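Local coordinates for protein K7 (Vaccinia virus WR, PDB 3JRV) that binds the host RNA helicase DDX3 through a Bcl-2-like fold, blocking IRF3 activation, and also targets TRAF6 and IRAK2 to prevent NF-kappa-B activation, at residues F12-D17 / I27-E32; D31-W36 / R52-L57; M58-V63 / A100-C105; E96-T101 / I137-L142. All coordinates share one frame; numbering follows the deposited sequence.

Contact 1. Residues F12-D17 / I27-E32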
loop_
_atom_site.group_PDB
_atom_site.type_symbol
_atom_site.label_atom_id
_atom_site.label_comp_id
_atom_site.label_asym_id
_atom_site.label_seq_id
_atom_site.Cartn_x
_atom_site.Cartn_y
_atom_site.Cartn_z
ATOM N N PHE A 12 -13.195 3.291 -4.351
ATOM C CA PHE A 12 -11.788 3.465 -4.661
ATOM C C PHE A 12 -11.656 4.507 -5.754
ATOM O O PHE A 12 -11.956 4.227 -6.914
ATOM C CB PHE A 12 -11.211 2.114 -5.100
ATOM C CG PHE A 12 -11.290 1.092 -4.026
ATOM C CD1 PHE A 12 -10.279 1.004 -3.098
ATOM C CD2 PHE A 12 -12.396 0.265 -3.894
ATOM C CE1 PHE A 12 -10.317 0.135 -2.045
ATOM C CE2 PHE A 12 -12.449 -0.650 -2.833
ATOM C CZ PHE A 12 -11.418 -0.675 -1.879
ATOM N N TYR A 13 -11.318 5.724 -5.351
ATOM C CA TYR A 13 -11.343 6.868 -6.249
ATOM C C TYR A 13 -10.229 6.853 -7.281
ATOM O O TYR A 13 -10.371 7.502 -8.338
ATOM C CB TYR A 13 -11.223 8.140 -5.429
ATOM C CG TYR A 13 -12.439 8.358 -4.572
ATOM C CD1 TYR A 13 -13.609 8.920 -5.107
ATOM C CD2 TYR A 13 -12.425 7.994 -3.229
ATOM C CE1 TYR A 13 -14.728 9.075 -4.314
ATOM C CE2 TYR A 13 -13.532 8.193 -2.425
ATOM C CZ TYR A 13 -14.668 8.742 -2.966
ATOM O OH TYR A 13 -15.775 8.898 -2.145
ATOM N N PHE A 14 -9.133 6.131 -7.003
ATOM C CA PHE A 14 -8.007 6.158 -7.932
ATOM C C PHE A 14 -7.857 4.909 -8.787
ATOM O O PHE A 14 -6.922 4.817 -9.617
ATOM C CB PHE A 14 -6.695 6.353 -7.163
ATOM C CG PHE A 14 -6.614 7.658 -6.400
ATOM C CD1 PHE A 14 -6.033 8.781 -6.980
ATOM C CD2 PHE A 14 -7.066 7.735 -5.084
ATOM C CE1 PHE A 14 -5.905 9.982 -6.240
ATOM C CE2 PHE A 14 -6.971 8.915 -4.354
ATOM C CZ PHE A 14 -6.428 10.046 -4.936
ATOM N N VAL A 15 -8.743 3.929 -8.579
ATOM C CA VAL A 15 -8.577 2.592 -9.159
ATOM C C VAL A 15 -8.420 2.554 -10.675
ATOM O O VAL A 15 -7.669 1.701 -11.164
ATOM C CB VAL A 15 -9.698 1.647 -8.694
ATOM C CG1 VAL A 15 -11.083 2.094 -9.224
ATOM C CG2 VAL A 15 -9.437 0.197 -9.140
ATOM N N ASP A 16 -9.077 3.476 -11.405
ATOM C CA ASP A 16 -8.981 3.513 -12.846
ATOM C C ASP A 16 -8.079 4.628 -13.412
ATOM O O ASP A 16 -7.982 4.795 -14.644
ATOM C CB ASP A 16 -10.383 3.568 -13.468
ATOM C CG ASP A 16 -11.094 2.251 -13.325
ATOM O OD1 ASP A 16 -10.458 1.212 -13.626
ATOM O OD2 ASP A 16 -12.270 2.252 -12.912
ATOM N N ASP A 17 -7.376 5.329 -12.520
ATOM C CA ASP A 17 -6.567 6.494 -12.963
ATOM C C ASP A 17 -5.262 6.006 -13.623
ATOM O O ASP A 17 -4.675 4.984 -13.220
ATOM C CB ASP A 17 -6.206 7.388 -11.772
ATOM C CG ASP A 17 -7.394 8.107 -11.164
ATOM O OD1 ASP A 17 -8.541 7.967 -11.653
ATOM O OD2 ASP A 17 -7.169 8.848 -10.195
ATOM N N ILE A 27 -1.128 10.713 -0.055
ATOM C CA ILE A 27 -1.503 9.917 1.138
ATOM C C ILE A 27 -2.821 9.173 0.902
ATOM O O ILE A 27 -2.943 7.977 1.233
ATOM C CB ILE A 27 -1.540 10.780 2.416
ATOM C CG1 ILE A 27 -0.107 11.189 2.747
ATOM C CG2 ILE A 27 -2.155 9.998 3.614
ATOM C CD1 ILE A 27 0.032 12.095 3.984
ATOM N N ASP A 28 -3.803 9.877 0.344
ATOM C CA ASP A 28 -5.095 9.233 0.070
ATOM C C ASP A 28 -4.903 8.060 -0.880
ATOM O O ASP A 28 -5.541 6.995 -0.713
ATOM C CB ASP A 28 -6.087 10.223 -0.555
ATOM C CG ASP A 28 -6.547 11.294 0.409
ATOM O OD1 ASP A 28 -6.609 11.072 1.646
ATOM O OD2 ASP A 28 -6.773 12.424 -0.071
ATOM N N LEU A 29 -4.064 8.238 -1.903
ATOM C CA LEU A 29 -3.847 7.195 -2.889
ATOM C C LEU A 29 -3.221 5.952 -2.206
ATOM O O LEU A 29 -3.633 4.812 -2.434
ATOM C CB LEU A 29 -2.841 7.725 -3.941
ATOM C CG LEU A 29 -2.275 6.643 -4.860
ATOM C CD1 LEU A 29 -3.321 5.908 -5.703
ATOM C CD2 LEU A 29 -1.111 7.206 -5.785
ATOM N N ILE A 30 -2.182 6.135 -1.399
ATOM C CA ILE A 30 -1.528 4.954 -0.834
ATOM C C ILE A 30 -2.466 4.278 0.164
ATOM O O ILE A 30 -2.558 3.039 0.171
ATOM C CB ILE A 30 -0.224 5.384 -0.133
ATOM C CG1 ILE A 30 0.769 5.898 -1.204
ATOM C CG2 ILE A 30 0.356 4.212 0.683
ATOM C CD1 ILE A 30 1.144 4.852 -2.253
ATOM N N ASP A 31 -3.199 5.061 0.957
ATOM C CA ASP A 31 -4.148 4.484 1.914
ATOM C C ASP A 31 -5.156 3.624 1.138
ATOM O O ASP A 31 -5.395 2.458 1.478
ATOM C CB ASP A 31 -4.900 5.633 2.592
ATOM C CG ASP A 31 -5.825 5.182 3.694
ATOM O OD1 ASP A 31 -5.763 3.982 4.079
ATOM O OD2 ASP A 31 -6.608 6.047 4.203
ATOM N N GLU A 32 -5.763 4.200 0.095
ATOM C CA GLU A 32 -6.785 3.462 -0.659
ATOM C C GLU A 32 -6.213 2.198 -1.297
ATOM O O GLU A 32 -6.892 1.160 -1.360
ATOM C CB GLU A 32 -7.431 4.388 -1.714
ATOM C CG GLU A 32 -8.344 3.767 -2.663
ATOM C CD GLU A 32 -8.783 4.801 -3.678
ATOM O OE1 GLU A 32 -9.461 5.795 -3.269
ATOM O OE2 GLU A 32 -8.364 4.620 -4.847
#
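Glu32 reaches out from helix 26-42, grips the loop backbone at Tyr13 and Phe14 and packs against the Phe12 ring. Its CG stands anti to the backbone N (chi1 172°) and the chain stays extended to CD, which gives the carboxylate the length it needs to span the gap. CB starts the chain toward the loop. CG then meets the edge of the Phe12 ring, 3.4 Å from Phe12 CD1. CD comes next, 3.2 Å from Tyr13 N. At the tip the two oxygens take consecutive amides: Tyr13 N donates to Glu32 OE1 at 2.8 Å, arriving from well above the carboxylate plane, while Phe14 N donates to Glu32 OE2 at 2.7 Å on its syn lone pair, the straighter of the two bonds at 158°. Phe14 then lays its ring against the helix. Leu29 CB sits over the ring face in a CH-pi contact, 4.2 Å from the centroid, and Leu29 CD1 touches Phe14 CB at 3.7 Å. Glutamate suits this place because a carboxylate offers two acceptors for two successive N-H groups, and its longer chain carries it to the loop. Phe14 begins a type I turn closed by Asp17 N on Phe14 O. Two N-H donors, with Tyr54 OH as a third, would stabilise the negative charge of Glu32 and tie the N-terminal loop to the helix whose Asp28 and Asp31 form salt bridges with the bound peptide.

Contact 2. Residues D31-W36 / R52-L57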
loop_
_atom_site.group_PDB
_atom_site.type_symbol
_atom_site.label_atom_id
_atom_site.label_comp_id
_atom_site.label_asym_id
_atom_site.label_seq_id
_atom_site.Cartn_x
_atom_site.Cartn_y
_atom_site.Cartn_z
ATOM N N ASP A 31 -3.199 5.061 0.957
ATOM C CA ASP A 31 -4.148 4.484 1.914
ATOM C C ASP A 31 -5.156 3.624 1.138
ATOM O O ASP A 31 -5.395 2.458 1.478
ATOM C CB ASP A 31 -4.900 5.633 2.592
ATOM C CG ASP A 31 -5.825 5.182 3.694
ATOM O OD1 ASP A 31 -5.763 3.982 4.079
ATOM O OD2 ASP A 31 -6.608 6.047 4.203
ATOM N N GLU A 32 -5.763 4.200 0.095
ATOM C CA GLU A 32 -6.785 3.462 -0.659
ATOM C C GLU A 32 -6.213 2.198 -1.297
ATOM O O GLU A 32 -6.892 1.160 -1.360
ATOM C CB GLU A 32 -7.431 4.388 -1.714
ATOM C CG GLU A 32 -8.344 3.767 -2.663
ATOM C CD GLU A 32 -8.783 4.801 -3.678
ATOM O OE1 GLU A 32 -9.461 5.795 -3.269
ATOM O OE2 GLU A 32 -8.364 4.620 -4.847
ATOM N N TYR A 33 -5.047 2.334 -1.936
ATOM C CA TYR A 33 -4.430 1.258 -2.673
ATOM C C TYR A 33 -4.155 0.083 -1.697
ATOM O O TYR A 33 -4.374 -1.100 -2.063
ATOM C CB TYR A 33 -3.137 1.780 -3.326
ATOM C CG TYR A 33 -2.257 0.654 -3.807
ATOM C CD1 TYR A 33 -2.618 -0.126 -4.902
ATOM C CD2 TYR A 33 -1.098 0.320 -3.097
ATOM C CE1 TYR A 33 -1.840 -1.267 -5.304
ATOM C CE2 TYR A 33 -0.296 -0.731 -3.479
ATOM C CZ TYR A 33 -0.684 -1.572 -4.551
ATOM O OH TYR A 33 0.092 -2.642 -4.960
ATOM N N ILE A 34 -3.604 0.374 -0.511
ATOM C CA ILE A 34 -3.321 -0.710 0.434
ATOM C C ILE A 34 -4.636 -1.408 0.844
ATOM O O ILE A 34 -4.706 -2.661 0.928
ATOM C CB ILE A 34 -2.559 -0.161 1.676
ATOM C CG1 ILE A 34 -1.150 0.326 1.241
ATOM C CG2 ILE A 34 -2.540 -1.229 2.802
ATOM C CD1 ILE A 34 -0.296 -0.744 0.534
ATOM N N THR A 35 -5.697 -0.628 1.019
ATOM C CA THR A 35 -7.013 -1.268 1.259
ATOM C C THR A 35 -7.483 -2.109 0.060
ATOM O O THR A 35 -7.928 -3.254 0.192
ATOM C CB THR A 35 -8.059 -0.211 1.552
ATOM O OG1 THR A 35 -7.725 0.426 2.786
ATOM C CG2 THR A 35 -9.470 -0.852 1.590
ATOM N N TRP A 36 -7.307 -1.584 -1.147
ATOM C CA TRP A 36 -7.737 -2.282 -2.341
ATOM C C TRP A 36 -7.060 -3.668 -2.470
ATOM O O TRP A 36 -7.696 -4.626 -2.911
ATOM C CB TRP A 36 -7.448 -1.391 -3.565
ATOM C CG TRP A 36 -7.887 -2.019 -4.870
ATOM C CD1 TRP A 36 -9.160 -1.966 -5.435
ATOM C CD2 TRP A 36 -7.058 -2.679 -5.833
ATOM N NE1 TRP A 36 -9.162 -2.593 -6.662
ATOM C CE2 TRP A 36 -7.885 -3.029 -6.938
ATOM C CE3 TRP A 36 -5.676 -2.975 -5.890
ATOM C CZ2 TRP A 36 -7.377 -3.678 -8.079
ATOM C CZ3 TRP A 36 -5.170 -3.636 -7.024
ATOM C CH2 TRP A 36 -6.021 -3.973 -8.109
ATOM N N ARG A 52 -3.173 2.484 -14.922
ATOM C CA ARG A 52 -1.703 2.485 -14.913
ATOM C C ARG A 52 -1.129 2.909 -13.571
ATOM O O ARG A 52 -0.025 2.492 -13.236
ATOM C CB ARG A 52 -1.109 3.326 -16.075
ATOM C CG ARG A 52 -1.420 2.744 -17.469
ATOM C CD ARG A 52 -0.787 3.564 -18.617
ATOM N NE ARG A 52 0.660 3.334 -18.615
ATOM C CZ ARG A 52 1.603 4.258 -18.826
ATOM N NH1 ARG A 52 1.283 5.517 -19.078
ATOM N NH2 ARG A 52 2.888 3.922 -18.775
ATOM N N LEU A 53 -1.838 3.770 -12.822
ATOM C CA LEU A 53 -1.343 4.247 -11.528
ATOM C C LEU A 53 -1.261 3.087 -10.519
ATOM O O LEU A 53 -0.206 2.820 -9.922
ATOM C CB LEU A 53 -2.226 5.380 -11.016
ATOM C CG LEU A 53 -1.914 5.955 -9.632
ATOM C CD1 LEU A 53 -0.461 6.460 -9.583
ATOM C CD2 LEU A 53 -2.945 7.036 -9.296
ATOM N N TYR A 54 -2.371 2.380 -10.341
ATOM C CA TYR A 54 -2.355 1.168 -9.489
ATOM C C TYR A 54 -1.352 0.147 -9.985
ATOM O O TYR A 54 -0.646 -0.450 -9.175
ATOM C CB TYR A 54 -3.747 0.534 -9.433
ATOM C CG TYR A 54 -4.601 1.012 -8.292
ATOM C CD1 TYR A 54 -4.565 2.322 -7.834
ATOM C CD2 TYR A 54 -5.581 0.161 -7.760
ATOM C CE1 TYR A 54 -5.457 2.786 -6.843
ATOM C CE2 TYR A 54 -6.414 0.588 -6.746
ATOM C CZ TYR A 54 -6.344 1.874 -6.262
ATOM O OH TYR A 54 -7.272 2.230 -5.320
ATOM N N LYS A 55 -1.268 -0.077 -11.292
ATOM C CA LYS A 55 -0.278 -1.047 -11.835
ATOM C C LYS A 55 1.141 -0.623 -11.426
ATOM O O LYS A 55 1.959 -1.475 -11.075
ATOM C CB LYS A 55 -0.432 -1.192 -13.356
ATOM C CG LYS A 55 -1.663 -2.052 -13.694
ATOM C CD LYS A 55 -1.852 -2.190 -15.184
ATOM C CE LYS A 55 -3.118 -2.971 -15.479
ATOM N NZ LYS A 55 -3.565 -2.599 -16.839
ATOM N N GLU A 56 1.445 0.687 -11.476
ATOM C CA GLU A 56 2.771 1.129 -11.037
ATOM C C GLU A 56 3.012 0.814 -9.571
ATOM O O GLU A 56 4.109 0.355 -9.205
ATOM C CB GLU A 56 2.965 2.637 -11.236
ATOM C CG GLU A 56 3.527 3.080 -12.565
ATOM C CD GLU A 56 4.654 2.233 -13.159
ATOM O OE1 GLU A 56 5.789 2.034 -12.622
ATOM O OE2 GLU A 56 4.435 1.895 -14.316
ATOM N N LEU A 57 2.005 1.057 -8.724
ATOM C CA LEU A 57 2.136 0.736 -7.286
ATOM C C LEU A 57 2.320 -0.763 -7.100
ATOM O O LEU A 57 3.105 -1.172 -6.214
ATOM C CB LEU A 57 0.928 1.240 -6.462
ATOM C CG LEU A 57 0.762 2.779 -6.560
ATOM C CD1 LEU A 57 -0.524 3.149 -5.770
ATOM C CD2 LEU A 57 1.959 3.442 -5.934
HETATM O O HOH W 1 2.591 -2.865 -4.043
#
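Tyr54 and Tyr33, the two residues with most surface buried here, meet ring to ring where segments 31-36 and 52-57, of helices 26-42 and 52-58, cross at -75°. Tyr33 turns an edge to Tyr54: Tyr33 CD1 stands over the centre of the Tyr54 face, and the planes are 77° apart, a T-shaped pair. Tyr54 in turn directs its own edge at the indole of Trp36, with Tyr54 CE2 3.5 Å from Trp36 CD2 and over that face toward the rim. The three rings thus form an aromatic cluster in which Tyr54 offers a face to one partner and an edge to the other. The phenol spans the gap to helix 26-42, where Tyr54 OH donates to Glu32 OE2 at 2.7 Å, on the anti lone pair. Leu57 takes one face of Tyr33: its CB lies over the ring centre, 3.7 Å from the centroid, and Leu57 CD1 packs on Tyr33 CG at 3.6 Å. Tyrosine fits both places, since each ring packs among apolar groups while the hydroxyl serves a polar group at its far end. Tyr33 OH donates to a water at 2.7 Å, which in turn donates a hydrogen bond to Leu57 O, and it also bonds to Arg37. The chemistry therefore joins apolar ring packing to directional bonds at both phenol tips, which should restrict how the two helices of this Bcl-2-like bundle can slide or turn.

Contact 3. Residues M58-V63 / A100-C105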
loop_
_atom_site.group_PDB
_atom_site.type_symbol
_atom_site.label_atom_id
_atom_site.label_comp_id
_atom_site.label_asym_id
_atom_site.label_seq_id
_atom_site.Cartn_x
_atom_site.Cartn_y
_atom_site.Cartn_z
HETATM N N MSE A 58 1.647 -1.577 -7.924
HETATM C CA MSE A 58 1.762 -3.034 -7.757
HETATM C C MSE A 58 3.186 -3.522 -8.021
HETATM O O MSE A 58 3.599 -4.566 -7.485
HETATM C CB MSE A 58 0.766 -3.740 -8.695
HETATM C CG MSE A 58 -0.611 -3.447 -8.184
HETATM SE SE MSE A 58 -2.012 -4.002 -9.417
HETATM C CE MSE A 58 -1.896 -5.759 -8.809
ATOM N N LYS A 59 3.920 -2.807 -8.887
ATOM C CA LYS A 59 5.338 -3.150 -9.109
ATOM C C LYS A 59 6.215 -3.035 -7.852
ATOM O O LYS A 59 7.314 -3.615 -7.809
ATOM C CB LYS A 59 5.946 -2.290 -10.224
ATOM C CG LYS A 59 5.312 -2.636 -11.568
ATOM C CD LYS A 59 5.817 -1.742 -12.689
ATOM C CE LYS A 59 4.916 -1.777 -13.903
ATOM N NZ LYS A 59 5.574 -0.938 -14.952
ATOM N N PHE A 60 5.727 -2.345 -6.837
ATOM C CA PHE A 60 6.492 -2.215 -5.580
ATOM C C PHE A 60 6.504 -3.573 -4.842
ATOM O O PHE A 60 7.349 -3.773 -3.964
ATOM C CB PHE A 60 5.941 -1.139 -4.657
ATOM C CG PHE A 60 6.077 0.273 -5.199
ATOM C CD1 PHE A 60 6.845 0.540 -6.345
ATOM C CD2 PHE A 60 5.407 1.300 -4.555
ATOM C CE1 PHE A 60 6.995 1.863 -6.836
ATOM C CE2 PHE A 60 5.479 2.615 -5.027
ATOM C CZ PHE A 60 6.311 2.899 -6.169
ATOM N N ASP A 61 5.640 -4.506 -5.240
ATOM C CA ASP A 61 5.756 -5.879 -4.715
ATOM C C ASP A 61 7.176 -6.427 -5.022
ATOM O O ASP A 61 7.803 -7.049 -4.148
ATOM C CB ASP A 61 4.704 -6.820 -5.324
ATOM C CG ASP A 61 3.254 -6.525 -4.852
ATOM O OD1 ASP A 61 2.977 -5.517 -4.160
ATOM O OD2 ASP A 61 2.392 -7.383 -5.166
ATOM N N ASP A 62 7.624 -6.262 -6.270
ATOM C CA ASP A 62 8.949 -6.707 -6.721
ATOM C C ASP A 62 10.035 -5.944 -5.995
ATOM O O ASP A 62 11.089 -6.516 -5.721
ATOM C CB ASP A 62 9.184 -6.478 -8.215
ATOM C CG ASP A 62 8.314 -7.341 -9.096
ATOM O OD1 ASP A 62 7.672 -8.275 -8.556
ATOM O OD2 ASP A 62 8.232 -7.035 -10.330
ATOM N N VAL A 63 9.810 -4.654 -5.732
ATOM C CA VAL A 63 10.827 -3.877 -5.014
ATOM C C VAL A 63 11.010 -4.434 -3.617
ATOM O O VAL A 63 12.137 -4.574 -3.136
ATOM C CB VAL A 63 10.474 -2.368 -4.894
ATOM C CG1 VAL A 63 11.482 -1.651 -3.954
ATOM C CG2 VAL A 63 10.368 -1.711 -6.285
ATOM N N ALA A 100 9.773 -0.369 -1.029
ATOM C CA ALA A 100 9.710 -1.704 -0.394
ATOM C C ALA A 100 8.664 -1.719 0.701
ATOM O O ALA A 100 7.960 -2.721 0.876
ATOM C CB ALA A 100 11.059 -2.061 0.187
ATOM N N THR A 101 8.549 -0.633 1.456
ATOM C CA THR A 101 7.638 -0.605 2.612
ATOM C C THR A 101 6.195 -0.578 2.092
ATOM O O THR A 101 5.325 -1.271 2.621
ATOM C CB THR A 101 7.894 0.625 3.514
ATOM O OG1 THR A 101 9.229 0.549 4.018
ATOM C CG2 THR A 101 6.935 0.710 4.740
ATOM N N ILE A 102 5.922 0.233 1.069
ATOM C CA ILE A 102 4.592 0.184 0.447
ATOM C C ILE A 102 4.289 -1.222 -0.089
ATOM O O ILE A 102 3.155 -1.724 0.079
ATOM C CB ILE A 102 4.481 1.272 -0.680
ATOM C CG1 ILE A 102 4.611 2.647 -0.021
ATOM C CG2 ILE A 102 3.160 1.104 -1.457
ATOM C CD1 ILE A 102 4.857 3.761 -1.046
ATOM N N GLY A 103 5.259 -1.829 -0.780
ATOM C CA GLY A 103 5.147 -3.211 -1.267
ATOM C C GLY A 103 4.806 -4.171 -0.133
ATOM O O GLY A 103 3.962 -5.079 -0.333
ATOM N N ILE A 104 5.493 -4.039 1.007
ATOM C CA ILE A 104 5.267 -4.925 2.164
ATOM C C ILE A 104 3.875 -4.738 2.717
ATOM O O ILE A 104 3.201 -5.723 3.030
ATOM C CB ILE A 104 6.372 -4.722 3.298
ATOM C CG1 ILE A 104 7.663 -5.343 2.802
ATOM C CG2 ILE A 104 5.872 -5.321 4.630
ATOM C CD1 ILE A 104 7.700 -6.846 3.044
ATOM N N CYS A 105 3.440 -3.478 2.825
ATOM C CA CYS A 105 2.083 -3.224 3.310
ATOM C C CYS A 105 1.076 -3.905 2.381
ATOM O O CYS A 105 0.089 -4.490 2.871
ATOM C CB CYS A 105 1.798 -1.730 3.400
ATOM S SG CYS A 105 2.659 -0.955 4.757
#
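Phe60 and Gly103 bring helices 60-68 and 95-114 almost backbone to backbone: Gly103 CA lies 3.5 Å from Phe60 O in a CA-H...O contact, and the CA atoms of Asp61 and Gly103 are 4.4 Å apart. Glycine suits the spot because a CB there would run into Phe60 O. The Phe60 side chain has CG beside its backbone N (chi1 -66°), and its ring lies alongside Ile102, the two side chains pointing the same way. The touching is at the ring edge, in plane, where Phe60 CD2 meets Ile102 CG2 at 3.8 Å. Ile102 places that methyl anti to its own backbone N, which turns it to the ring edge. One turn on, Val63 holds CG1 anti to the backbone N (chi1 172°), and this methyl rests 3.6 Å from Ala100 N. Ala100 is small enough for the methyl to lie on its backbone. Asp61 carries its charge to Arg37 of helix 26-42 in a salt bridge. Between these segments the attraction is thus mainly dispersion, with the CA-H...O contact adding a weak polar element, and the close approach is consistent with the small Gly103 and Ala100 at this point of the Bcl-2-like bundle.

Contact 4. Residues E96-T101 / I137-L142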
loop_
_atom_site.group_PDB
_atom_site.type_symbol
_atom_site.label_atom_id
_atom_site.label_comp_id
_atom_site.label_asym_id
_atom_site.label_seq_id
_atom_site.Cartn_x
_atom_site.Cartn_y
_atom_site.Cartn_z
ATOM N N GLU A 96 14.212 3.471 -2.174
ATOM C CA GLU A 96 14.069 2.019 -2.260
ATOM C C GLU A 96 13.345 1.496 -1.014
ATOM O O GLU A 96 12.441 0.642 -1.130
ATOM C CB GLU A 96 15.402 1.274 -2.399
ATOM C CG GLU A 96 15.205 -0.225 -2.731
ATOM C CD GLU A 96 16.537 -1.006 -2.958
ATOM O OE1 GLU A 96 17.612 -0.472 -2.578
ATOM O OE2 GLU A 96 16.507 -2.159 -3.486
ATOM N N SER A 97 13.734 2.004 0.151
ATOM C CA SER A 97 13.106 1.600 1.411
ATOM C C SER A 97 11.621 1.991 1.414
ATOM O O SER A 97 10.759 1.219 1.864
ATOM C CB SER A 97 13.832 2.226 2.614
ATOM O OG SER A 97 13.308 1.661 3.789
ATOM N N LEU A 98 11.312 3.174 0.881
ATOM C CA LEU A 98 9.928 3.638 0.862
ATOM C C LEU A 98 9.099 2.677 -0.014
ATOM O O LEU A 98 7.975 2.263 0.379
ATOM C CB LEU A 98 9.884 5.078 0.318
ATOM C CG LEU A 98 8.467 5.636 0.035
ATOM C CD1 LEU A 98 7.682 5.700 1.368
ATOM C CD2 LEU A 98 8.622 7.043 -0.585
ATOM N N PHE A 99 9.579 2.417 -1.232
ATOM C CA PHE A 99 8.821 1.566 -2.173
ATOM C C PHE A 99 8.703 0.147 -1.642
ATOM O O PHE A 99 7.649 -0.484 -1.786
ATOM C CB PHE A 99 9.370 1.572 -3.606
ATOM C CG PHE A 99 9.363 2.921 -4.282
ATOM C CD1 PHE A 99 8.748 4.024 -3.698
ATOM C CD2 PHE A 99 9.938 3.048 -5.546
ATOM C CE1 PHE A 99 8.750 5.302 -4.368
ATOM C CE2 PHE A 99 9.959 4.315 -6.228
ATOM C CZ PHE A 99 9.334 5.417 -5.645
ATOM N N ALA A 100 9.773 -0.369 -1.029
ATOM C CA ALA A 100 9.710 -1.704 -0.394
ATOM C C ALA A 100 8.664 -1.719 0.701
ATOM O O ALA A 100 7.960 -2.721 0.876
ATOM C CB ALA A 100 11.059 -2.061 0.187
ATOM N N THR A 101 8.549 -0.633 1.456
ATOM C CA THR A 101 7.638 -0.605 2.612
ATOM C C THR A 101 6.195 -0.578 2.092
ATOM O O THR A 101 5.325 -1.271 2.621
ATOM C CB THR A 101 7.894 0.625 3.514
ATOM O OG1 THR A 101 9.229 0.549 4.018
ATOM C CG2 THR A 101 6.935 0.710 4.740
ATOM N N ILE A 137 6.623 11.786 0.232
ATOM C CA ILE A 137 5.575 12.198 -0.721
ATOM C C ILE A 137 6.191 12.693 -2.020
ATOM O O ILE A 137 5.788 12.274 -3.108
ATOM C CB ILE A 137 4.647 13.266 -0.124
ATOM C CG1 ILE A 137 3.826 12.625 0.988
ATOM C CG2 ILE A 137 3.767 13.901 -1.238
ATOM C CD1 ILE A 137 3.002 13.645 1.763
ATOM N N ASN A 138 7.223 13.535 -1.898
ATOM C CA ASN A 138 7.875 14.045 -3.090
ATOM C C ASN A 138 8.600 12.965 -3.894
ATOM O O ASN A 138 8.509 12.944 -5.124
ATOM C CB ASN A 138 8.809 15.183 -2.716
ATOM C CG ASN A 138 8.017 16.460 -2.366
ATOM O OD1 ASN A 138 6.838 16.609 -2.756
ATOM N ND2 ASN A 138 8.627 17.350 -1.613
ATOM N N ILE A 139 9.291 12.060 -3.189
ATOM C CA ILE A 139 9.981 10.966 -3.857
ATOM C C ILE A 139 8.934 10.187 -4.688
ATOM O O ILE A 139 9.162 9.837 -5.841
ATOM C CB ILE A 139 10.660 10.030 -2.846
ATOM C CG1 ILE A 139 11.915 10.725 -2.290
ATOM C CG2 ILE A 139 11.039 8.680 -3.529
ATOM C CD1 ILE A 139 12.454 10.072 -1.055
ATOM N N LEU A 140 7.834 9.831 -4.044
ATOM C CA LEU A 140 6.822 9.000 -4.689
ATOM C C LEU A 140 6.180 9.704 -5.885
ATOM O O LEU A 140 6.100 9.144 -6.978
ATOM C CB LEU A 140 5.770 8.544 -3.683
ATOM C CG LEU A 140 4.681 7.657 -4.305
ATOM C CD1 LEU A 140 5.282 6.428 -4.993
ATOM C CD2 LEU A 140 3.644 7.290 -3.244
ATOM N N ILE A 141 5.757 10.947 -5.705
ATOM C CA ILE A 141 5.031 11.583 -6.824
ATOM C C ILE A 141 5.955 11.867 -8.009
ATOM O O ILE A 141 5.548 11.711 -9.144
ATOM C CB ILE A 141 4.262 12.842 -6.421
ATOM C CG1 ILE A 141 3.341 13.242 -7.577
ATOM C CG2 ILE A 141 5.206 13.980 -6.037
ATOM C CD1 ILE A 141 2.270 14.232 -7.116
ATOM N N LEU A 142 7.220 12.209 -7.741
ATOM C CA LEU A 142 8.147 12.455 -8.857
ATOM C C LEU A 142 8.391 11.152 -9.624
ATOM O O LEU A 142 8.488 11.138 -10.840
ATOM C CB LEU A 142 9.484 13.033 -8.338
ATOM C CG LEU A 142 9.279 14.424 -7.740
ATOM C CD1 LEU A 142 10.531 14.947 -7.076
ATOM C CD2 LEU A 142 8.639 15.432 -8.734
#
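Segments 96-101 and 137-142, of helices 95-114 and 134-148, cross steeply near Phe99 and Leu140, at -79° and 10.5 Å between their axes, so the side chains must bridge the space between them. Phe99 does so with its far rim: Phe99 CE1 comes within 3.7 Å of Leu140 CD1, and Ile139 CG2 lies 4.2 Å from the same Phe99 CE1. Its CA-CB bond is not aimed at the other helix, but the ring reaches across to it. Leu98 does aim across, and its CD2 touches Ile139 CG2 at 4.1 Å as the two side chains run past each other in opposite directions. Such apolar meeting of steeply crossed helices builds the core of the Bcl-2-like helical bundle, and here Phe60 stacks on Phe99 while Phe143 meets it with planes inclined by about 60°. Leucine and isoleucine suit the crossing because their branched methyls can both reach Phe99 CE1. Within helix 95-114, Thr101 OG1 donates to Ser97 O at 2.7 Å, which satisfies the buried hydroxyl within its own helix; Thr101 N reaches the same oxygen from the opposite face of the carbonyl plane.

Contacts 1 and 2 share Asp31 and Glu32 of helix 26-42, their centres about 6 Å apart, while contacts 3 and 4 share Ala100 and Thr101 of helix 95-114, with centres about 10 Å apart. Contact 2 leads into contact 3 along the chain, since helix 60-68 follows helix 52-58, and their centres are also about 10 Å apart. Contact 4 comes last, bringing helix 134-148 back beside the start: Ile30 of helix 26-42 touches Leu140, although the centres of contacts 1 and 4 lie about 16 Å apart. The two pairs thus join the N-terminal loop and five helices into one Bcl-2-like bundle, and helix 26-42 also presents residues to the bound peptide.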